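Local coordinates for DUF3224 domain-containing protein (Shewanella oneidensis, PDB 2OOJ) that is of unknown function, belongs to the DUF3224 family and pairs with a second copy of itself in the crystal, at the interface of chains A and B. Residues are numbered along the deposited sequence; one frame, centred on the assembly and turned at random. Chains: chain A/B, Hypothetical protein.

Contact 1: the interface of chains A and B. Residues chain A 86-88, 90, 95; chain B 84, 97, 99, 101-102.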
loop_
_atom_site.group_PDB
_atom_site.type_symbol
_atom_site.label_atom_id
_atom_site.label_comp_id
_atom_site.label_asym_id
_atom_site.label_seq_id
_atom_site.Cartn_x
_atom_site.Cartn_y
_atom_site.Cartn_z
ATOM N N PHE A 86 -3.400 3.682 0.356
ATOM C CA PHE A 86 -2.177 4.097 1.046
ATOM C C PHE A 86 -2.617 5.185 2.015
ATOM O O PHE A 86 -3.152 6.179 1.583
ATOM C CB PHE A 86 -1.149 4.654 0.040
ATOM C CG PHE A 86 0.137 5.186 0.644
ATOM C CD1 PHE A 86 0.197 6.453 1.210
ATOM C CD2 PHE A 86 1.302 4.450 0.572
ATOM C CE1 PHE A 86 1.394 6.943 1.737
ATOM C CE2 PHE A 86 2.495 4.936 1.080
ATOM C CZ PHE A 86 2.521 6.186 1.682
ATOM N N GLY A 87 -2.366 4.969 3.303
ATOM C CA GLY A 87 -2.713 5.923 4.367
ATOM C C GLY A 87 -1.558 6.149 5.311
ATOM O O GLY A 87 -0.870 5.217 5.677
ATOM N N ILE A 88 -1.338 7.407 5.679
ATOM C CA ILE A 88 -0.383 7.757 6.718
ATOM C C ILE A 88 -1.098 8.724 7.643
ATOM O O ILE A 88 -1.562 9.765 7.189
ATOM C CB ILE A 88 0.873 8.485 6.168
ATOM C CG1 ILE A 88 1.726 7.567 5.264
ATOM C CG2 ILE A 88 1.746 9.034 7.373
ATOM C CD1 ILE A 88 2.435 6.496 6.020
ATOM N N THR A 90 -0.352 10.991 10.865
ATOM C CA THR A 90 0.711 11.547 11.733
ATOM C C THR A 90 0.096 12.670 12.522
ATOM O O THR A 90 -0.114 13.746 11.982
ATOM C CB THR A 90 1.920 12.082 10.966
ATOM O OG1 THR A 90 2.226 11.204 9.864
ATOM C CG2 THR A 90 3.133 12.184 11.923
ATOM N N ARG A 95 -3.406 11.326 5.785
ATOM C CA ARG A 95 -3.262 11.414 4.333
ATOM C C ARG A 95 -3.787 10.073 3.834
ATOM O O ARG A 95 -3.246 9.061 4.247
ATOM C CB ARG A 95 -1.791 11.423 3.944
ATOM C CG ARG A 95 -1.121 12.718 3.690
ATOM C CD ARG A 95 0.194 12.429 2.975
ATOM N NE ARG A 95 1.278 12.091 3.898
ATOM C CZ ARG A 95 2.320 11.317 3.598
ATOM N NH1 ARG A 95 2.424 10.736 2.399
ATOM N NH2 ARG A 95 3.253 11.101 4.510
ATOM N N GLN B 84 6.951 1.907 3.727
ATOM C CA GLN B 84 5.594 1.715 3.215
ATOM C C GLN B 84 5.573 2.072 1.780
ATOM O O GLN B 84 6.029 3.168 1.417
ATOM C CB GLN B 84 4.601 2.573 4.003
ATOM C CG GLN B 84 3.100 2.280 3.642
ATOM C CD GLN B 84 2.150 2.911 4.635
ATOM O OE1 GLN B 84 2.179 2.585 5.822
ATOM N NE2 GLN B 84 1.271 3.780 4.152
ATOM N N HIS B 97 5.578 5.345 -4.755
ATOM C CA HIS B 97 5.785 6.122 -3.541
ATOM C C HIS B 97 6.277 5.184 -2.421
ATOM O O HIS B 97 5.620 4.205 -2.096
ATOM C CB HIS B 97 4.503 6.797 -3.095
ATOM C CG HIS B 97 4.693 7.641 -1.877
ATOM N ND1 HIS B 97 5.388 8.830 -1.902
ATOM C CD2 HIS B 97 4.351 7.429 -0.585
ATOM C CE1 HIS B 97 5.427 9.335 -0.680
ATOM N NE2 HIS B 97 4.798 8.510 0.135
ATOM N N GLU B 99 8.039 5.530 1.413
ATOM C CA GLU B 99 8.437 6.458 2.488
ATOM C C GLU B 99 8.631 5.730 3.802
ATOM O O GLU B 99 8.060 4.669 4.037
ATOM C CB GLU B 99 7.433 7.593 2.627
ATOM C CG GLU B 99 6.181 7.275 3.331
ATOM C CD GLU B 99 5.307 8.505 3.529
ATOM O OE1 GLU B 99 4.691 8.927 2.550
ATOM O OE2 GLU B 99 5.225 9.034 4.662
ATOM N N VAL B 101 7.627 5.422 7.516
ATOM C CA VAL B 101 6.428 5.736 8.238
ATOM C C VAL B 101 6.877 6.634 9.379
ATOM O O VAL B 101 7.745 6.238 10.160
ATOM C CB VAL B 101 5.700 4.502 8.762
ATOM C CG1 VAL B 101 4.457 4.886 9.555
ATOM C CG2 VAL B 101 5.258 3.602 7.566
ATOM N N PRO B 102 6.273 7.813 9.480
ATOM C CA PRO B 102 6.638 8.779 10.553
ATOM C C PRO B 102 6.585 8.197 11.931
ATOM O O PRO B 102 5.597 7.574 12.297
ATOM C CB PRO B 102 5.604 9.884 10.388
ATOM C CG PRO B 102 5.284 9.833 8.900
ATOM C CD PRO B 102 5.225 8.372 8.602
#

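Contact 2: the interface of chains A and B. Residues chain A 23-26, 28, 30; chain B 69, 71, 80, 82, 104.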
loop_
_atom_site.group_PDB
_atom_site.type_symbol
_atom_site.label_atom_id
_atom_site.label_comp_id
_atom_site.label_asym_id
_atom_site.label_seq_id
_atom_site.Cartn_x
_atom_site.Cartn_y
_atom_site.Cartn_z
ATOM N N THR A 23 7.592 -9.028 12.211
ATOM C CA THR A 23 7.352 -8.536 13.564
ATOM C C THR A 23 7.900 -7.128 13.750
ATOM O O THR A 23 9.013 -6.856 13.379
ATOM C CB THR A 23 8.014 -9.453 14.634
ATOM O OG1 THR A 23 7.462 -10.779 14.563
ATOM C CG2 THR A 23 7.760 -8.910 16.020
ATOM N N GLY A 24 7.120 -6.251 14.385
ATOM C CA GLY A 24 7.537 -4.890 14.657
ATOM C C GLY A 24 8.598 -4.817 15.737
ATOM O O GLY A 24 8.587 -5.617 16.679
ATOM N N VAL A 25 9.528 -3.882 15.586
ATOM C CA VAL A 25 10.529 -3.618 16.628
ATOM C C VAL A 25 10.593 -2.129 16.925
ATOM O O VAL A 25 10.086 -1.302 16.176
ATOM C CB VAL A 25 11.926 -4.185 16.252
ATOM C CG1 VAL A 25 11.861 -5.720 16.092
ATOM C CG2 VAL A 25 12.449 -3.569 15.006
ATOM N N GLY A 26 11.211 -1.782 18.045
ATOM C CA GLY A 26 11.355 -0.391 18.405
ATOM C C GLY A 26 10.054 0.318 18.654
ATOM O O GLY A 26 9.938 1.531 18.423
ATOM N N VAL A 28 7.196 -0.455 17.186
ATOM C CA VAL A 28 6.282 -0.696 16.081
ATOM C C VAL A 28 5.520 -1.993 16.321
ATOM O O VAL A 28 6.101 -2.992 16.767
ATOM C CB VAL A 28 7.054 -0.797 14.750
ATOM C CG1 VAL A 28 6.167 -1.304 13.616
ATOM C CG2 VAL A 28 7.639 0.541 14.382
ATOM N N LEU A 30 2.995 -4.372 13.895
ATOM C CA LEU A 30 2.517 -4.632 12.563
ATOM C C LEU A 30 1.268 -5.487 12.606
ATOM O O LEU A 30 1.077 -6.289 13.512
ATOM C CB LEU A 30 3.587 -5.335 11.756
ATOM C CG LEU A 30 4.980 -4.714 11.676
ATOM C CD1 LEU A 30 5.932 -5.634 10.935
ATOM C CD2 LEU A 30 4.882 -3.390 10.956
ATOM N N GLN B 69 9.457 -3.933 7.932
ATOM C CA GLN B 69 10.268 -3.503 9.061
ATOM C C GLN B 69 11.748 -3.740 8.733
ATOM O O GLN B 69 12.183 -4.898 8.478
ATOM C CB GLN B 69 9.859 -4.321 10.286
ATOM C CG GLN B 69 10.641 -4.061 11.573
ATOM C CD GLN B 69 10.395 -2.755 12.191
ATOM O OE1 GLN B 69 9.392 -2.568 12.889
ATOM N NE2 GLN B 69 11.333 -1.815 11.994
ATOM N N VAL B 71 15.759 -3.315 9.917
ATOM C CA VAL B 71 16.641 -3.312 11.085
ATOM C C VAL B 71 18.078 -3.362 10.610
ATOM O O VAL B 71 18.462 -4.223 9.815
ATOM C CB VAL B 71 16.356 -4.527 12.013
ATOM C CG1 VAL B 71 17.178 -4.438 13.267
ATOM C CG2 VAL B 71 14.895 -4.591 12.343
ATOM N N SER B 80 16.061 0.902 13.668
ATOM C CA SER B 80 15.059 0.303 12.834
ATOM C C SER B 80 14.126 1.403 12.305
ATOM O O SER B 80 14.044 2.485 12.868
ATOM C CB SER B 80 14.286 -0.727 13.663
ATOM O OG SER B 80 13.739 -0.157 14.852
ATOM N N VAL B 82 10.221 1.574 9.590
ATOM C CA VAL B 82 9.293 0.913 8.661
ATOM C C VAL B 82 9.229 1.652 7.342
ATOM O O VAL B 82 9.121 2.868 7.324
ATOM C CB VAL B 82 7.867 0.798 9.267
ATOM C CG1 VAL B 82 6.782 0.298 8.205
ATOM C CG2 VAL B 82 7.921 -0.165 10.467
ATOM N N SER B 104 8.273 5.780 13.032
ATOM C CA SER B 104 8.654 4.380 13.077
ATOM C C SER B 104 10.129 4.186 13.401
ATOM O O SER B 104 10.531 3.066 13.722
ATOM C CB SER B 104 8.338 3.630 11.764
ATOM O OG SER B 104 9.123 4.103 10.651
HETATM O O HOH W 1 11.199 0.496 14.121
#

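Contact 1: the interface of chains A and B
With CG anti to the backbone N in both residues (chi1 177° and -172°), the ring of A:Phe86 comes to lie over the amide and CG of B:Gln84, CE2 to CG 3.7 Å. B:Glu99, with chi1 78° and its chain extended beyond CG, carries its carboxylate to the guanidinium of A:Arg95. The patch sits between strands 77-89 and 95-100 of A and 77-90 and 93-100 of B, and illustrates a charged pair bordered by A:Phe86 and A:Ile88 and extended by a histidine. A:Arg95 meets B:Glu99 tip to tip in an end-on salt bridge: NH1 lies 2.9 Å from OE1 and NH2 2.9 Å from OE2, each oxygen using its syn lone pair, with the two flat groups nearly coplanar. The anti lone pair of OE1 takes a further hydrogen bond from NE2 of B:His97, which would help hold the carboxylate against rotation. The imidazole also turns its CD2 edge toward the rim of one face of the A:Phe86 ring, centroids 5.0 Å apart. On the opposite face, NE2 of B:Gln84 lies over the centre of the A:Phe86 ring, 3.5 Å above its plane. A:Ile88 spans the middle, its CD1 beside that amide and its CG2 3.7 Å from CD of B:Pro102, whose CB in turn touches A:Thr90 CG2. Finally, B:Gln84 NE2 donates an almost straight hydrogen bond to A:Gly87 O (3.0 Å), approaching from above the carbonyl plane.

Contact 2: the interface of chains A and B
B:Gln69 of strand 62-71 reaches against the loop A:Thr23 to A:Val28, an example of one long polar side chain reading a partner's backbone. CB of B:Gln69 lies 4.2 Å from CD1 of A:Leu30. B:Gln69 CG, anti to the backbone N (chi1 177°), passes A:Thr23 O at 3.7 Å, and a bend at chi2 then brings B:Gln69 CD to 3.6 Å from CG2 of A:Val25. At the tip the amide divides its work. OE1 of B:Gln69 accepts a nearly straight hydrogen bond from the backbone N of A:Val25 (3.0 Å, 169° at the hydrogen), the donor standing well above the carbonyl plane, while CB and CG1 of A:Val28 also pack against this oxygen. NE2 contacts water 1, which A:Val25 O, B:Ser80 OG and B:Ser104 O also hold, so that the water ties both chains together. An alanine here, lacking the amide, would probably leave the A:Val25 N-H without its acceptor, water 1 less firmly held and a gap beside the loop. Apolar contacts flank the amide: CG2 of A:Val25 reaches B:Ser80 CB at 3.6 Å and also touches CG2 of B:Val71, while A:Val28 and B:Val82 cross at a slant, CG1 to CG2 3.8 Å. In the second shell, B:Val82 N donates to B:Ser104 OG. In the deposited pair the site fastens a loop of one chain to strands of the other and, if the dimer is the biological form, is likely to fix their relative placement.

Contact 1 and contact 2 belong to one two-fold interface, the centres of their C-alpha atoms about 14 Å apart. Strand 77-90 of B runs through both, giving B:Gln84 to contact 1 and B:Ser80 and B:Val82 to contact 2. The loop after strand 93-100 also serves both, through B:Pro102 and B:Ser104. In contact 1 the counterpart strand 77-89 of A takes part too, whereas contact 2 sets loop 23-28 of A, with A:Leu30 of strand 29-39, against strands 62-71 and 77-90 of B. Each patch has a twin with the chains exchanged, consistent with a dimer, although the structure alone does not show that it forms in solution.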